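Local structure of pilus tip adhesin Cpa (Streptococcus pyogenes, 4C0Z) at residues K10-V14 with R70-Y74; R104-N108 with V180-Q186; P188-S194 with L206-V212. The protein sits at the pilus tip and can bind covalently to host-surface targets through reactive thioester bonds, one of them in this N-terminal domain, mediating adhesion. One frame throughout, in Å; residues are numbered along the deposited sequence.

Interaction 1: residues K10-V14 with R70-Y74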
loop_
_atom_site.group_PDB
_atom_site.type_symbol
_atom_site.label_atom_id
_atom_site.label_comp_id
_atom_site.label_asym_id
_atom_site.label_seq_id
_atom_site.Cartn_x
_atom_site.Cartn_y
_atom_site.Cartn_z
ATOM N N LYS I 10 -0.438 -26.781 -1.664
ATOM C CA LYS I 10 0.085 -26.523 -0.328
ATOM C C LYS I 10 -1.013 -26.681 0.710
ATOM O O LYS I 10 -2.075 -26.089 0.573
ATOM C CB LYS I 10 0.822 -25.168 -0.242
ATOM C CG LYS I 10 2.117 -25.173 -1.056
ATOM C CD LYS I 10 2.855 -23.845 -1.055
ATOM C CE LYS I 10 3.826 -23.806 -2.222
ATOM N NZ LYS I 10 4.635 -22.541 -2.292
ATOM N N GLN I 11 -0.784 -27.560 1.693
ATOM C CA GLN I 11 -1.717 -27.841 2.784
ATOM C C GLN I 11 -1.457 -26.872 3.952
ATOM O O GLN I 11 -0.304 -26.703 4.360
ATOM C CB GLN I 11 -1.547 -29.298 3.239
ATOM C CG GLN I 11 -2.615 -29.751 4.234
ATOM C CD GLN I 11 -2.485 -31.196 4.700
ATOM O OE1 GLN I 11 -3.327 -31.727 5.430
ATOM N NE2 GLN I 11 -1.442 -31.890 4.308
ATOM N N SER I 12 -2.513 -26.258 4.485
ATOM C CA SER I 12 -2.396 -25.305 5.595
ATOM C C SER I 12 -1.962 -25.958 6.909
ATOM O O SER I 12 -2.271 -27.092 7.175
ATOM C CB SER I 12 -3.698 -24.534 5.801
ATOM O OG SER I 12 -3.549 -23.584 6.840
ATOM N N SER I 13 -1.202 -25.190 7.704
ATOM C CA SER I 13 -0.718 -25.558 9.037
ATOM C C SER I 13 -1.530 -24.741 10.056
ATOM O O SER I 13 -1.325 -24.880 11.258
ATOM C CB SER I 13 0.778 -25.256 9.155
ATOM O OG SER I 13 1.083 -23.925 8.765
ATOM N N VAL I 14 -2.452 -23.887 9.573
ATOM C CA VAL I 14 -3.293 -23.047 10.429
ATOM C C VAL I 14 -4.765 -23.527 10.476
ATOM O O VAL I 14 -5.459 -23.533 9.453
ATOM C CB VAL I 14 -3.188 -21.544 10.047
ATOM C CG1 VAL I 14 -3.999 -20.683 11.010
ATOM C CG2 VAL I 14 -1.735 -21.067 10.024
ATOM N N ARG I 70 7.837 -19.020 2.173
ATOM C CA ARG I 70 6.738 -18.495 2.994
ATOM C C ARG I 70 5.423 -18.652 2.267
ATOM O O ARG I 70 5.329 -18.391 1.071
ATOM C CB ARG I 70 6.952 -17.012 3.344
ATOM C CG ARG I 70 8.270 -16.715 4.101
ATOM C CD ARG I 70 8.346 -15.264 4.557
ATOM N NE ARG I 70 7.467 -15.016 5.712
ATOM C CZ ARG I 70 7.013 -13.821 6.087
ATOM N NH1 ARG I 70 7.349 -12.729 5.406
ATOM N NH2 ARG I 70 6.218 -13.709 7.144
ATOM N N SER I 71 4.404 -19.055 2.999
ATOM C CA SER I 71 3.040 -19.244 2.513
ATOM C C SER I 71 2.063 -18.499 3.405
ATOM O O SER I 71 2.235 -18.467 4.637
ATOM C CB SER I 71 2.681 -20.723 2.493
ATOM O OG SER I 71 3.428 -21.421 1.511
ATOM N N GLN I 72 1.041 -17.870 2.785
ATOM C CA GLN I 72 0.006 -17.187 3.555
ATOM C C GLN I 72 -1.274 -17.953 3.477
ATOM O O GLN I 72 -1.663 -18.431 2.395
ATOM C CB GLN I 72 -0.185 -15.724 3.169
ATOM C CG GLN I 72 0.910 -14.830 3.709
ATOM C CD GLN I 72 2.101 -14.880 2.795
ATOM O OE1 GLN I 72 1.970 -14.778 1.562
ATOM N NE2 GLN I 72 3.266 -15.169 3.357
ATOM N N TRP I 73 -1.920 -18.106 4.647
ATOM C CA TRP I 73 -3.152 -18.889 4.799
ATOM C C TRP I 73 -4.343 -18.026 5.027
ATOM O O TRP I 73 -4.250 -17.001 5.706
ATOM C CB TRP I 73 -2.992 -19.964 5.864
ATOM C CG TRP I 73 -1.745 -20.780 5.661
ATOM C CD1 TRP I 73 -0.565 -20.650 6.336
ATOM C CD2 TRP I 73 -1.497 -21.710 4.597
ATOM N NE1 TRP I 73 0.375 -21.503 5.815
ATOM C CE2 TRP I 73 -0.169 -22.164 4.739
ATOM C CE3 TRP I 73 -2.277 -22.218 3.537
ATOM C CZ2 TRP I 73 0.385 -23.134 3.890
ATOM C CZ3 TRP I 73 -1.724 -23.175 2.701
ATOM C CH2 TRP I 73 -0.403 -23.609 2.871
ATOM N N TYR I 74 -5.477 -18.420 4.402
ATOM C CA TYR I 74 -6.716 -17.641 4.385
ATOM C C TYR I 74 -7.962 -18.423 4.777
ATOM O O TYR I 74 -8.046 -19.625 4.514
ATOM C CB TYR I 74 -6.925 -17.009 2.989
ATOM C CG TYR I 74 -5.890 -15.958 2.646
ATOM C CD1 TYR I 74 -4.640 -16.315 2.134
ATOM C CD2 TYR I 74 -6.159 -14.606 2.824
ATOM C CE1 TYR I 74 -3.662 -15.350 1.875
ATOM C CE2 TYR I 74 -5.197 -13.635 2.547
ATOM C CZ TYR I 74 -3.951 -14.009 2.075
ATOM O OH TYR I 74 -3.006 -13.047 1.804
HETATM O O HOH W 1 4.979 -20.015 -1.062
#

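Interaction 2: residues R104-N108 with V180-Q186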
loop_
_atom_site.group_PDB
_atom_site.type_symbol
_atom_site.label_atom_id
_atom_site.label_comp_id
_atom_site.label_asym_id
_atom_site.label_seq_id
_atom_site.Cartn_x
_atom_site.Cartn_y
_atom_site.Cartn_z
ATOM N N ARG I 104 -19.545 -5.825 -9.279
ATOM C CA ARG I 104 -19.632 -5.254 -10.631
ATOM C C ARG I 104 -18.256 -5.150 -11.295
ATOM O O ARG I 104 -18.137 -5.436 -12.488
ATOM C CB ARG I 104 -20.322 -3.886 -10.632
ATOM C CG ARG I 104 -21.800 -3.975 -10.898
ATOM C CD ARG I 104 -22.446 -2.620 -11.128
ATOM N NE ARG I 104 -22.461 -1.801 -9.915
ATOM C CZ ARG I 104 -23.427 -1.825 -8.999
ATOM N NH1 ARG I 104 -24.465 -2.639 -9.138
ATOM N NH2 ARG I 104 -23.355 -1.040 -7.934
ATOM N N ILE I 105 -17.220 -4.770 -10.518
ATOM C CA ILE I 105 -15.847 -4.648 -11.002
ATOM C C ILE I 105 -15.317 -6.019 -11.387
ATOM O O ILE I 105 -14.727 -6.148 -12.455
ATOM C CB ILE I 105 -14.915 -3.927 -9.988
ATOM C CG1 ILE I 105 -15.277 -2.433 -9.883
ATOM C CG2 ILE I 105 -13.424 -4.106 -10.353
ATOM C CD1 ILE I 105 -14.696 -1.766 -8.662
ATOM N N LEU I 106 -15.521 -7.030 -10.530
ATOM C CA LEU I 106 -15.039 -8.376 -10.793
ATOM C C LEU I 106 -15.725 -8.997 -12.008
ATOM O O LEU I 106 -15.050 -9.613 -12.828
ATOM C CB LEU I 106 -15.148 -9.260 -9.535
ATOM C CG LEU I 106 -14.294 -8.831 -8.327
ATOM C CD1 LEU I 106 -14.445 -9.787 -7.164
ATOM C CD2 LEU I 106 -12.827 -8.738 -8.685
ATOM N N TYR I 107 -17.040 -8.751 -12.163
ATOM C CA TYR I 107 -17.871 -9.216 -13.277
ATOM C C TYR I 107 -17.438 -8.607 -14.611
ATOM O O TYR I 107 -17.487 -9.282 -15.635
ATOM C CB TYR I 107 -19.343 -8.885 -12.989
ATOM C CG TYR I 107 -20.344 -9.506 -13.939
ATOM C CD1 TYR I 107 -20.606 -10.873 -13.912
ATOM C CD2 TYR I 107 -21.101 -8.714 -14.800
ATOM C CE1 TYR I 107 -21.526 -11.450 -14.783
ATOM C CE2 TYR I 107 -22.048 -9.275 -15.652
ATOM C CZ TYR I 107 -22.263 -10.644 -15.635
ATOM O OH TYR I 107 -23.212 -11.204 -16.446
ATOM N N ASN I 108 -16.996 -7.345 -14.590
ATOM C CA ASN I 108 -16.568 -6.594 -15.770
ATOM C C ASN I 108 -15.065 -6.557 -16.030
ATOM O O ASN I 108 -14.647 -6.161 -17.125
ATOM C CB ASN I 108 -17.107 -5.171 -15.702
ATOM C CG ASN I 108 -18.544 -5.095 -16.096
ATOM O OD1 ASN I 108 -18.874 -5.027 -17.283
ATOM N ND2 ASN I 108 -19.427 -5.175 -15.109
ATOM N N VAL I 180 -21.348 1.391 -15.523
ATOM C CA VAL I 180 -21.448 -0.075 -15.412
ATOM C C VAL I 180 -22.920 -0.533 -15.463
ATOM O O VAL I 180 -23.227 -1.530 -16.113
ATOM C CB VAL I 180 -20.693 -0.661 -14.177
ATOM C CG1 VAL I 180 -20.621 -2.182 -14.242
ATOM C CG2 VAL I 180 -19.287 -0.084 -14.051
ATOM N N GLU I 181 -23.816 0.206 -14.795
ATOM C CA GLU I 181 -25.247 -0.107 -14.731
ATOM C C GLU I 181 -25.988 0.100 -16.067
ATOM O O GLU I 181 -27.050 -0.493 -16.260
ATOM C CB GLU I 181 -25.929 0.657 -13.586
ATOM C CG GLU I 181 -25.584 0.115 -12.201
ATOM C CD GLU I 181 -25.660 1.104 -11.052
ATOM O OE1 GLU I 181 -25.985 2.290 -11.291
ATOM O OE2 GLU I 181 -25.386 0.688 -9.903
ATOM N N SER I 182 -25.419 0.906 -16.992
ATOM C CA SER I 182 -26.002 1.178 -18.316
ATOM C C SER I 182 -25.648 0.095 -19.356
ATOM O O SER I 182 -26.221 0.089 -20.449
ATOM C CB SER I 182 -25.579 2.557 -18.821
ATOM O OG SER I 182 -24.203 2.606 -19.167
ATOM N N LEU I 183 -24.716 -0.812 -19.010
ATOM C CA LEU I 183 -24.230 -1.897 -19.868
ATOM C C LEU I 183 -25.251 -3.020 -20.067
ATOM O O LEU I 183 -26.083 -3.223 -19.182
ATOM C CB LEU I 183 -22.899 -2.453 -19.332
ATOM C CG LEU I 183 -21.712 -1.504 -19.366
ATOM C CD1 LEU I 183 -20.599 -2.022 -18.498
ATOM C CD2 LEU I 183 -21.211 -1.271 -20.785
ATOM N N PRO I 184 -25.216 -3.756 -21.212
ATOM C CA PRO I 184 -26.236 -4.799 -21.455
ATOM C C PRO I 184 -26.285 -5.952 -20.456
ATOM O O PRO I 184 -27.381 -6.410 -20.129
ATOM C CB PRO I 184 -25.910 -5.304 -22.865
ATOM C CG PRO I 184 -25.092 -4.234 -23.482
ATOM C CD PRO I 184 -24.307 -3.632 -22.370
ATOM N N ASN I 185 -25.124 -6.418 -19.978
ATOM C CA ASN I 185 -25.069 -7.532 -19.037
ATOM C C ASN I 185 -24.840 -7.064 -17.598
ATOM O O ASN I 185 -23.777 -6.525 -17.282
ATOM C CB ASN I 185 -24.011 -8.550 -19.466
ATOM C CG ASN I 185 -24.187 -9.076 -20.868
ATOM O OD1 ASN I 185 -25.216 -9.649 -21.211
ATOM N ND2 ASN I 185 -23.176 -8.897 -21.705
ATOM N N GLN I 186 -25.848 -7.261 -16.730
ATOM C CA GLN I 186 -25.785 -6.893 -15.309
ATOM C C GLN I 186 -25.427 -8.127 -14.461
ATOM O O GLN I 186 -25.683 -9.248 -14.897
ATOM C CB GLN I 186 -27.121 -6.271 -14.844
ATOM C CG GLN I 186 -27.496 -4.947 -15.533
ATOM C CD GLN I 186 -26.612 -3.775 -15.152
ATOM O OE1 GLN I 186 -26.612 -3.298 -14.011
ATOM N NE2 GLN I 186 -25.860 -3.260 -16.115
#

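Interaction 3: residues P188-S194 with L206-V212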
loop_
_atom_site.group_PDB
_atom_site.type_symbol
_atom_site.label_atom_id
_atom_site.label_comp_id
_atom_site.label_asym_id
_atom_site.label_seq_id
_atom_site.Cartn_x
_atom_site.Cartn_y
_atom_site.Cartn_z
ATOM N N PRO I 188 -25.622 -11.198 -12.338
ATOM C CA PRO I 188 -26.736 -12.074 -11.943
ATOM C C PRO I 188 -26.625 -12.499 -10.472
ATOM O O PRO I 188 -25.560 -12.350 -9.875
ATOM C CB PRO I 188 -26.587 -13.261 -12.894
ATOM C CG PRO I 188 -25.097 -13.346 -13.137
ATOM C CD PRO I 188 -24.579 -11.940 -13.081
ATOM N N ALA I 189 -27.715 -13.046 -9.898
ATOM C CA ALA I 189 -27.764 -13.517 -8.505
ATOM C C ALA I 189 -26.763 -14.660 -8.196
ATOM O O ALA I 189 -26.295 -14.764 -7.062
ATOM C CB ALA I 189 -29.183 -13.952 -8.156
ATOM N N ASN I 190 -26.437 -15.499 -9.209
ATOM C CA ASN I 190 -25.531 -16.651 -9.070
ATOM C C ASN I 190 -24.030 -16.292 -9.090
ATOM O O ASN I 190 -23.215 -17.131 -8.702
ATOM C CB ASN I 190 -25.856 -17.748 -10.102
ATOM C CG ASN I 190 -25.808 -17.302 -11.541
ATOM O OD1 ASN I 190 -26.592 -16.460 -11.985
ATOM N ND2 ASN I 190 -24.924 -17.905 -12.318
ATOM N N TYR I 191 -23.665 -15.056 -9.501
ATOM C CA TYR I 191 -22.280 -14.562 -9.500
ATOM C C TYR I 191 -22.042 -13.910 -8.118
ATOM O O TYR I 191 -22.570 -12.829 -7.856
ATOM C CB TYR I 191 -22.071 -13.575 -10.666
ATOM C CG TYR I 191 -20.632 -13.167 -10.892
ATOM C CD1 TYR I 191 -19.782 -13.939 -11.681
ATOM C CD2 TYR I 191 -20.134 -11.981 -10.367
ATOM C CE1 TYR I 191 -18.465 -13.555 -11.915
ATOM C CE2 TYR I 191 -18.816 -11.589 -10.586
ATOM C CZ TYR I 191 -17.982 -12.382 -11.357
ATOM O OH TYR I 191 -16.685 -11.997 -11.583
ATOM N N GLN I 192 -21.312 -14.607 -7.217
ATOM C CA GLN I 192 -21.151 -14.194 -5.815
ATOM C C GLN I 192 -19.718 -13.914 -5.330
ATOM O O GLN I 192 -18.746 -14.540 -5.762
ATOM C CB GLN I 192 -21.816 -15.222 -4.896
ATOM C CG GLN I 192 -23.338 -15.254 -5.051
ATOM C CD GLN I 192 -24.018 -16.467 -4.460
ATOM O OE1 GLN I 192 -23.446 -17.231 -3.676
ATOM N NE2 GLN I 192 -25.279 -16.658 -4.815
ATOM N N LEU I 193 -19.626 -12.963 -4.390
ATOM C CA LEU I 193 -18.395 -12.458 -3.808
ATOM C C LEU I 193 -17.960 -13.199 -2.547
ATOM O O LEU I 193 -18.784 -13.480 -1.671
ATOM C CB LEU I 193 -18.568 -10.955 -3.511
ATOM C CG LEU I 193 -17.373 -10.167 -2.970
ATOM C CD1 LEU I 193 -16.227 -10.149 -3.972
ATOM C CD2 LEU I 193 -17.794 -8.759 -2.637
ATOM N N SER I 194 -16.653 -13.479 -2.454
ATOM C CA SER I 194 -16.005 -14.109 -1.305
ATOM C C SER I 194 -14.855 -13.241 -0.810
ATOM O O SER I 194 -14.110 -12.682 -1.617
ATOM C CB SER I 194 -15.469 -15.491 -1.658
ATOM O OG SER I 194 -16.530 -16.412 -1.845
ATOM N N LEU I 206 -7.795 -10.874 0.893
ATOM C CA LEU I 206 -8.056 -11.062 -0.522
ATOM C C LEU I 206 -9.546 -11.146 -0.799
ATOM O O LEU I 206 -10.353 -11.314 0.119
ATOM C CB LEU I 206 -7.319 -12.323 -1.050
ATOM C CG LEU I 206 -5.797 -12.368 -0.937
ATOM C CD1 LEU I 206 -5.254 -13.734 -1.299
ATOM C CD2 LEU I 206 -5.130 -11.332 -1.835
ATOM N N LEU I 207 -9.911 -10.992 -2.067
ATOM C CA LEU I 207 -11.293 -11.105 -2.490
ATOM C C LEU I 207 -11.370 -11.778 -3.860
ATOM O O LEU I 207 -10.457 -11.660 -4.673
ATOM C CB LEU I 207 -12.100 -9.775 -2.391
ATOM C CG LEU I 207 -11.584 -8.534 -3.106
ATOM C CD1 LEU I 207 -11.998 -8.530 -4.580
ATOM C CD2 LEU I 207 -12.111 -7.282 -2.434
ATOM N N SER I 208 -12.445 -12.528 -4.085
ATOM C CA SER I 208 -12.658 -13.278 -5.322
ATOM C C SER I 208 -14.141 -13.458 -5.598
ATOM O O SER I 208 -14.945 -13.468 -4.664
ATOM C CB SER I 208 -11.973 -14.639 -5.232
ATOM O OG SER I 208 -11.912 -15.248 -6.505
ATOM N N ALA I 209 -14.503 -13.564 -6.881
ATOM C CA ALA I 209 -15.891 -13.783 -7.291
ATOM C C ALA I 209 -15.977 -14.970 -8.236
ATOM O O ALA I 209 -15.032 -15.236 -8.987
ATOM C CB ALA I 209 -16.467 -12.541 -7.945
ATOM N N GLU I 210 -17.093 -15.705 -8.162
ATOM C CA GLU I 210 -17.337 -16.884 -8.996
ATOM C C GLU I 210 -18.823 -17.103 -9.242
ATOM O O GLU I 210 -19.660 -16.592 -8.490
ATOM C CB GLU I 210 -16.706 -18.154 -8.350
ATOM C CG GLU I 210 -17.414 -18.664 -7.091
ATOM C CD GLU I 210 -17.095 -20.076 -6.639
ATOM O OE1 GLU I 210 -16.894 -20.953 -7.512
ATOM O OE2 GLU I 210 -17.111 -20.320 -5.409
ATOM N N TYR I 211 -19.144 -17.907 -10.272
ATOM C CA TYR I 211 -20.505 -18.322 -10.539
ATOM C C TYR I 211 -20.750 -19.526 -9.626
ATOM O O TYR I 211 -19.890 -20.409 -9.524
ATOM C CB TYR I 211 -20.696 -18.716 -12.003
ATOM C CG TYR I 211 -20.678 -17.560 -12.976
ATOM C CD1 TYR I 211 -21.829 -16.824 -13.235
ATOM C CD2 TYR I 211 -19.534 -17.257 -13.704
ATOM C CE1 TYR I 211 -21.837 -15.798 -14.179
ATOM C CE2 TYR I 211 -19.530 -16.237 -14.656
ATOM C CZ TYR I 211 -20.688 -15.511 -14.896
ATOM O OH TYR I 211 -20.701 -14.494 -15.830
ATOM N N VAL I 212 -21.887 -19.520 -8.918
ATOM C CA VAL I 212 -22.278 -20.558 -7.969
ATOM C C VAL I 212 -23.275 -21.503 -8.630
ATOM O O VAL I 212 -22.872 -22.563 -9.091
ATOM C CB VAL I 212 -22.805 -19.942 -6.645
ATOM C CG1 VAL I 212 -23.448 -20.999 -5.748
ATOM C CG2 VAL I 212 -21.687 -19.224 -5.900
#

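Interaction 1: residues K10-V14 with R70-Y74
This is a surface contact in which an extended N-terminal loop, ahead of strand 19-23, lies across one indole ring on strand 72-78, a strand of the closed antiparallel barrel, between strands 19-23 and 191-198. Trp73 is the hub: all five residues of 10-14 come near its ring. Ser12 sits squarely over the six-membered ring, its CA 3.5 Å from the centroid and 6° off the normal, a CH-pi contact, and Ser12 CB lies over the ring face, 3.5 Å from Trp73 CE3. Along the ring, Lys10 O reaches the edge, 3.6 Å from Trp73 CZ3, Gln11 O comes to 3.4 Å from Trp73 CH2, and Val14 CG2 adds an apolar touch 3.9 Å from Trp73 CD1. The loop is held in shape by its own ST turn, Val14 N donating to Ser12 OG at 3.0 Å, while Ser12 OG also bonds to the carbonyl of Tyr17. At the other end the aliphatic part of Lys10 runs past Ser71, with Lys10 CD 3.6 Å from Ser71 OG. Its ammonium is anchored by Ser66 O and Tyr20 OH, and Lys10 NZ also donates at 2.8 Å to a water that lies 2.7 Å from Arg70 O and so can bridge the two. The two backbones exchange no direct hydrogen bonds, so the loop is not an added strand: Gln72 and Tyr74 pair with strand 19-23 instead. The arrangement is that of an N-terminal loop packed on a tryptophan of the barrel wall, with CH-pi contact at its centre.

Interaction 2: residues R104-N108 with V180-Q186
Residues 104-108 form the last turn of helix 98-108, whereas 180-186 run from helix 177-181 into a loop that curls beside it. The backbones come closest at Arg104 and Val180, whose CA atoms are 7.3 Å apart, and side chains fill the gap. Val180 points into it: its CG1 lies 3.6 Å from Arg104 CD and 3.3 Å from Asn108 ND2, so one methyl rests against two residues a helical turn apart. Asn108 ND2 is itself engaged, donating to Arg104 O at 2.9 Å, and Asn108 OD1 takes a hydrogen bond from Asn115 while lying 3.7 Å from Leu183 CD1. At the outer end Glu181 swings its carboxylate over the face of the Arg104 guanidinium, with Arg104 NH2 and Glu181 OE2 3.3 Å apart. The oxygen stands well out of the guanidinium plane, so this salt bridge is one of charge alone; the directed bond of Arg104 NH2 goes to Asn101. Tyr107 meets the far part of the loop, its CE2 3.6 Å from Asn185 O, near the ring plane, and its hydroxyl bonds to Arg114. The loop braces itself through Gln186, whose NE2 donates to Val180 O at 3.2 Å and to Leu183 O at 3.1 Å, tying its far end back to Val180 and Leu183. The chemistry is thus mixed: van der Waals contact and an undirected ion pair join the two segments, while hydrogen bonds fix each one internally or link it, as Asn115 does for Asn108 and Asn185, to a third loop.

Interaction 3: residues P188-S194 with L206-V212
Pro188 opens a type I turn that ends at Tyr191 and leads into the first strand of the hairpin 191-198/205-211; its CG lies 4.2 Å from Tyr211 CE1. Asn190 O accepts from Val212 N at 2.7 Å, and Asn190 ND2 sits at the Tyr211 ring edge, 3.4 Å from CD1. Tyr191, in a non-hydrogen-bonded pair with Tyr211, turns its ring edge to the Tyr211 face, a T-shaped stack with centroids 4.9 Å apart and planes at 71°. Gln192 pairs with Glu210 through two bonds, Gln192 N to Glu210 O at 2.9 Å and Glu210 N to Gln192 O at 3.1 Å. Leu193 faces Ala209 on the side of the tyrosines, where helix 98-108 packs. Ser194 closes the segment, its N 2.8 Å from Ser208 O and its O 3.0 Å from Ser208 N. Regular antiparallel backbone bonding therefore sets the register, and aromatic and apolar contacts give one face its helix-packing surface.

In the fold
Interactions 1 and 3 belong to the same sheet, in which strand 72-78 neighbours strand 191-198; the centres of the two interactions lie 23 Å apart, with Tyr74 CZ touching Leu206 CD1 at 3.6 Å. Interaction 2 adjoins interaction 3, centres 14 Å apart, where helix 98-108 packs on the hairpin: Leu106 CD1 meets Ala209 CB at 3.5 Å, and the Tyr107 and Tyr191 rings stack edge-to-face. Interactions 1 and 2 stay separate, 34 Å between centres, on opposite sides of the chain's centre. Interaction 3 is thus the bridge, and leads to the reactive site: Leu206 packs on Cys55, which with Gln204 forms the reactive thioester; both line the spermidine pocket, and the Leu206 side chain is about 8 Å from the bound spermidine.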